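Local coordinates for protein rifamycin polyketide synthase (PDB 4LN9) that probably dehydrates a beta-hydroxyacyl polyketide intermediate through the double-hotdog dehydratase domain of the terminal module of rifamycin synthase, at residues L41-Q46 with V54-L59; G115-V120 with F136-D141. One frame throughout, in Å; residues are numbered along the deposited sequence.

Contact 1: residues L41-Q46 with V54-L59; sequences LGAVVQ and VFTSRL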
# COMPACT_ATOMS: atom_id res chain seq x y z
N LEU A 41 -6.59 -3.09 -11.54
CA LEU A 41 -5.95 -2.89 -10.25
C LEU A 41 -5.16 -4.13 -9.88
O LEU A 41 -5.62 -5.25 -10.11
CB LEU A 41 -6.99 -2.59 -9.16
CG LEU A 41 -7.76 -1.28 -9.27
CD1 LEU A 41 -8.83 -1.20 -8.19
CD2 LEU A 41 -6.82 -0.09 -9.17
N GLY A 42 -3.99 -3.94 -9.28
CA GLY A 42 -3.09 -5.05 -8.99
C GLY A 42 -3.23 -5.55 -7.57
O GLY A 42 -3.43 -6.74 -7.33
N ALA A 43 -3.04 -4.65 -6.61
CA ALA A 43 -3.01 -5.06 -5.21
C ALA A 43 -3.81 -4.09 -4.36
O ALA A 43 -4.10 -2.97 -4.78
CB ALA A 43 -1.58 -5.15 -4.72
N VAL A 44 -4.32 -4.59 -3.24
CA VAL A 44 -4.89 -3.71 -2.22
C VAL A 44 -4.18 -4.00 -0.91
O VAL A 44 -3.82 -5.14 -0.64
CB VAL A 44 -6.41 -3.97 -2.05
CG1 VAL A 44 -6.67 -5.46 -1.86
CG2 VAL A 44 -6.95 -3.17 -0.87
N VAL A 45 -3.89 -2.96 -0.14
CA VAL A 45 -3.45 -3.19 1.23
C VAL A 45 -4.11 -2.23 2.20
O VAL A 45 -4.41 -1.09 1.85
CB VAL A 45 -1.92 -3.12 1.37
CG1 VAL A 45 -1.43 -1.69 1.21
CG2 VAL A 45 -1.48 -3.70 2.71
N GLN A 46 -4.55 -2.77 3.33
CA GLN A 46 -5.11 -1.93 4.37
C GLN A 46 -4.03 -1.08 5.01
O GLN A 46 -2.85 -1.43 4.99
CB GLN A 46 -5.81 -2.79 5.42
CG GLN A 46 -6.94 -3.63 4.85
CD GLN A 46 -7.48 -4.63 5.85
OE1 GLN A 46 -6.95 -5.73 5.99
NE2 GLN A 46 -8.53 -4.25 6.56
N VAL A 54 -5.30 1.27 0.37
CA VAL A 54 -4.74 1.75 -0.87
C VAL A 54 -4.70 0.64 -1.90
O VAL A 54 -4.49 -0.53 -1.57
CB VAL A 54 -3.35 2.36 -0.66
CG1 VAL A 54 -2.32 1.27 -0.36
CG2 VAL A 54 -2.94 3.17 -1.88
N PHE A 55 -5.19 0.97 -3.09
CA PHE A 55 -5.08 0.09 -4.25
C PHE A 55 -3.92 0.55 -5.12
O PHE A 55 -3.86 1.72 -5.50
CB PHE A 55 -6.37 0.15 -5.06
CG PHE A 55 -7.50 -0.63 -4.45
CD1 PHE A 55 -8.24 -0.10 -3.41
CD2 PHE A 55 -7.78 -1.92 -4.87
CE1 PHE A 55 -9.27 -0.82 -2.83
CE2 PHE A 55 -8.79 -2.65 -4.29
CZ PHE A 55 -9.55 -2.09 -3.28
N THR A 56 -3.17 -0.42 -5.64
CA THR A 56 -2.07 -0.14 -6.55
C THR A 56 -2.24 -0.84 -7.89
O THR A 56 -2.73 -1.97 -7.95
CB THR A 56 -0.71 -0.54 -5.95
OG1 THR A 56 -0.70 -1.95 -5.69
CG2 THR A 56 -0.45 0.21 -4.65
N SER A 57 -1.70 -0.22 -8.93
CA SER A 57 -1.82 -0.72 -10.29
C SER A 57 -0.69 -0.19 -11.16
O SER A 57 -0.13 0.87 -10.90
CB SER A 57 -3.18 -0.32 -10.89
OG SER A 57 -3.18 -0.46 -12.30
N ARG A 58 -0.35 -0.95 -12.21
CA ARG A 58 0.47 -0.44 -13.30
C ARG A 58 -0.26 -0.63 -14.62
O ARG A 58 -0.53 -1.76 -15.03
CB ARG A 58 1.80 -1.20 -13.34
CG ARG A 58 2.71 -0.78 -14.48
CD ARG A 58 3.93 -1.68 -14.56
NE ARG A 58 4.87 -1.23 -15.58
CZ ARG A 58 4.85 -1.63 -16.85
NH1 ARG A 58 3.97 -2.54 -17.24
NH2 ARG A 58 5.73 -1.14 -17.71
N LEU A 59 -0.57 0.47 -15.30
CA LEU A 59 -1.25 0.40 -16.59
C LEU A 59 -0.27 0.61 -17.74
O LEU A 59 0.60 1.48 -17.67
CB LEU A 59 -2.37 1.44 -16.67
CG LEU A 59 -3.39 1.39 -15.52
CD1 LEU A 59 -4.45 2.47 -15.72
CD2 LEU A 59 -4.02 0.01 -15.43
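The backbones of G42, A43 and V45 pair with those of V54 and T56 as the two arms of an antiparallel beta hairpin, their axes 4.4 Å apart at closest approach. G42 and A43 both face T56, which makes a classic beta bulge: T56 O accepts G42 N at 2.7 Å, in the carbonyl plane, and A43 N from a slightly tilted position. T56 N returns a bond to A43 O, and beyond the non-hydrogen-bonded pair V44 and F55 the strands close again with two bonds between V45 and V54.

V44 and F55 lie side by side on one face of the hairpin. The CB of V44 sits over a face of the F55 ring, 3.8 Å from its centroid and 22° off the normal, a CH-pi contact displaced toward the rim. L41 CD1 reaches the same ring obliquely, 3.6 Å from F55 CD2. On the other face, beside A43 and T56, the CG1 atoms of V45 and V54 meet at 3.5 Å, closer than usual for two methyls; each is set between its own backbone N and carbonyl carbon (chi1 71° and 72°). The T56 hydroxyl beside A43 CB bonds to L31 O of the second subunit.

Strand 34-38 flanks 41-46 and strand 116-122 flanks 54-59, while L86 and A90 of helix 80-93 pack on L41 and F55 respectively.

Contact 2: residues G115-V120 with F136-D141; sequences GVRVQV and FSLRED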
# COMPACT_ATOMS: atom_id res chain seq x y z
N GLY A 115 4.91 2.11 -18.84
CA GLY A 115 3.79 1.99 -17.92
C GLY A 115 3.56 3.27 -17.14
O GLY A 115 4.38 4.18 -17.17
N VAL A 116 2.38 3.37 -16.53
CA VAL A 116 2.14 4.39 -15.53
C VAL A 116 1.60 3.76 -14.25
O VAL A 116 0.80 2.83 -14.30
CB VAL A 116 1.17 5.48 -16.03
CG1 VAL A 116 -0.16 4.86 -16.42
CG2 VAL A 116 0.98 6.56 -14.98
N ARG A 117 2.22 4.12 -13.13
CA ARG A 117 1.81 3.57 -11.84
C ARG A 117 0.56 4.31 -11.38
O ARG A 117 0.45 5.52 -11.56
CB ARG A 117 2.94 3.75 -10.82
CG ARG A 117 2.63 3.17 -9.45
CD ARG A 117 3.84 3.24 -8.54
NE ARG A 117 4.85 2.24 -8.89
CZ ARG A 117 6.10 2.25 -8.44
NH1 ARG A 117 6.50 3.21 -7.64
NH2 ARG A 117 6.94 1.30 -8.82
N VAL A 118 -0.45 3.56 -10.94
CA VAL A 118 -1.70 4.17 -10.51
C VAL A 118 -2.02 3.83 -9.06
O VAL A 118 -1.69 2.74 -8.58
CB VAL A 118 -2.89 3.76 -11.40
CG1 VAL A 118 -4.18 4.39 -10.88
CG2 VAL A 118 -2.63 4.17 -12.84
N GLN A 119 -2.59 4.78 -8.34
CA GLN A 119 -2.95 4.54 -6.96
C GLN A 119 -4.33 5.08 -6.63
O GLN A 119 -4.66 6.21 -6.97
CB GLN A 119 -1.90 5.13 -6.03
CG GLN A 119 -2.05 4.66 -4.59
CD GLN A 119 -0.97 5.21 -3.69
OE1 GLN A 119 -1.24 6.00 -2.79
NE2 GLN A 119 0.26 4.75 -3.89
N VAL A 120 -5.14 4.24 -5.99
CA VAL A 120 -6.41 4.70 -5.45
C VAL A 120 -6.34 4.72 -3.93
O VAL A 120 -6.12 3.69 -3.30
CB VAL A 120 -7.58 3.81 -5.88
CG1 VAL A 120 -8.91 4.47 -5.55
CG2 VAL A 120 -7.49 3.51 -7.37
N PHE A 136 -4.30 8.79 -7.98
CA PHE A 136 -3.01 9.35 -8.36
C PHE A 136 -2.36 8.52 -9.45
O PHE A 136 -2.50 7.30 -9.47
CB PHE A 136 -2.07 9.42 -7.15
CG PHE A 136 -2.61 10.20 -6.00
CD1 PHE A 136 -2.50 11.58 -5.97
CD2 PHE A 136 -3.09 9.55 -4.87
CE1 PHE A 136 -2.97 12.31 -4.89
CE2 PHE A 136 -3.54 10.27 -3.77
CZ PHE A 136 -3.50 11.65 -3.79
N SER A 137 -1.41 9.14 -10.15
CA SER A 137 -0.53 8.40 -11.05
C SER A 137 0.91 8.89 -11.00
O SER A 137 1.18 10.06 -10.72
CB SER A 137 -1.05 8.46 -12.49
OG SER A 137 -0.85 9.75 -13.05
N LEU A 138 1.83 7.98 -11.30
CA LEU A 138 3.26 8.28 -11.37
C LEU A 138 3.84 7.66 -12.64
O LEU A 138 3.96 6.43 -12.73
CB LEU A 138 3.98 7.71 -10.15
CG LEU A 138 5.49 7.99 -10.06
CD1 LEU A 138 5.74 9.48 -9.92
CD2 LEU A 138 6.11 7.22 -8.90
N ARG A 139 4.11 8.49 -13.63
CA ARG A 139 4.76 8.05 -14.86
C ARG A 139 6.19 7.57 -14.58
O ARG A 139 6.87 8.10 -13.71
CB ARG A 139 4.79 9.19 -15.88
CG ARG A 139 3.42 9.65 -16.33
CD ARG A 139 3.00 8.97 -17.62
NE ARG A 139 2.21 9.85 -18.48
CZ ARG A 139 2.69 10.47 -19.55
NH1 ARG A 139 3.95 10.27 -19.93
NH2 ARG A 139 1.91 11.29 -20.25
N GLU A 140 6.63 6.56 -15.33
CA GLU A 140 7.96 5.98 -15.15
C GLU A 140 9.05 7.04 -15.09
O GLU A 140 10.04 6.90 -14.37
CB GLU A 140 8.26 4.99 -16.27
CG GLU A 140 7.64 3.61 -16.07
CD GLU A 140 8.04 2.64 -17.16
OE1 GLU A 140 8.90 3.00 -18.00
OE2 GLU A 140 7.50 1.51 -17.18
N ASP A 141 8.92 8.05 -15.95
CA ASP A 141 9.90 9.13 -16.03
C ASP A 141 9.80 10.06 -14.82
O ASP A 141 10.81 10.61 -14.37
CB ASP A 141 9.70 9.92 -17.32
CG ASP A 141 8.23 10.08 -17.69
OD1 ASP A 141 7.63 11.09 -17.29
OD2 ASP A 141 7.68 9.17 -18.35
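An antiparallel hairpin of the double-hotdog fold brings strand 116-122 against strand 131-139, with R117 facing L138 and Q119 facing F136 as hydrogen-bonded pairs. Each of these pairs is closed by two backbone bonds. The shorter bond of the first joins L138 N to R117 O at 2.8 Å; its companion, R117 N to L138 O, approaches from above the carbonyl plane, 40° out of it. The F136 N bond to Q119 O is straighter, with 171° at the hydrogen. Between the two pairs, S137 CA comes within 3.1 Å of R117 O in a CA-H...O contact.

Side chains alternate between the faces. On one, V116 CG2 touches S137 CB at 3.7 Å and also meets the aliphatic part of R139, at CD. This methyl stands anti to V116 N, a rotation that carries it across to the neighbouring strand. The S137 hydroxyl bonds to H148 NE2. On the opposite face R117 CB and L138 CB lie 4.1 Å apart, and W145 packs on R117, F136 and L138. Q119 NE2 bonds to Q46 O of the second subunit, bringing this face to the dimer contact.

Past the strand end, the E140 side chain, extended beyond CG, reaches across to G115. Its OE2, which also forms a salt bridge with R58, accepts a weak bond from G115 N at 3.1 Å.

Contact 1 closes before contact 2 opens along the chain, and their centres lie 11 Å apart on the same side of the chain's centre. The hairpins are neighbours in one antiparallel run: strand 52-59 of the first pairs with strand 116-122 of the second, giving the order 41-47, 52-59, 116-122, 131-139. S57 O with V118 N and L59 O with V116 N are probable hydrogen bonds across that seam, and V54 CG2 packs on Q119 CG. Helix 80-93, which lies between the two hairpins in sequence, touches both. Both contacts also reach the second subunit, so this part of the double hotdog contributes to the dimer interface.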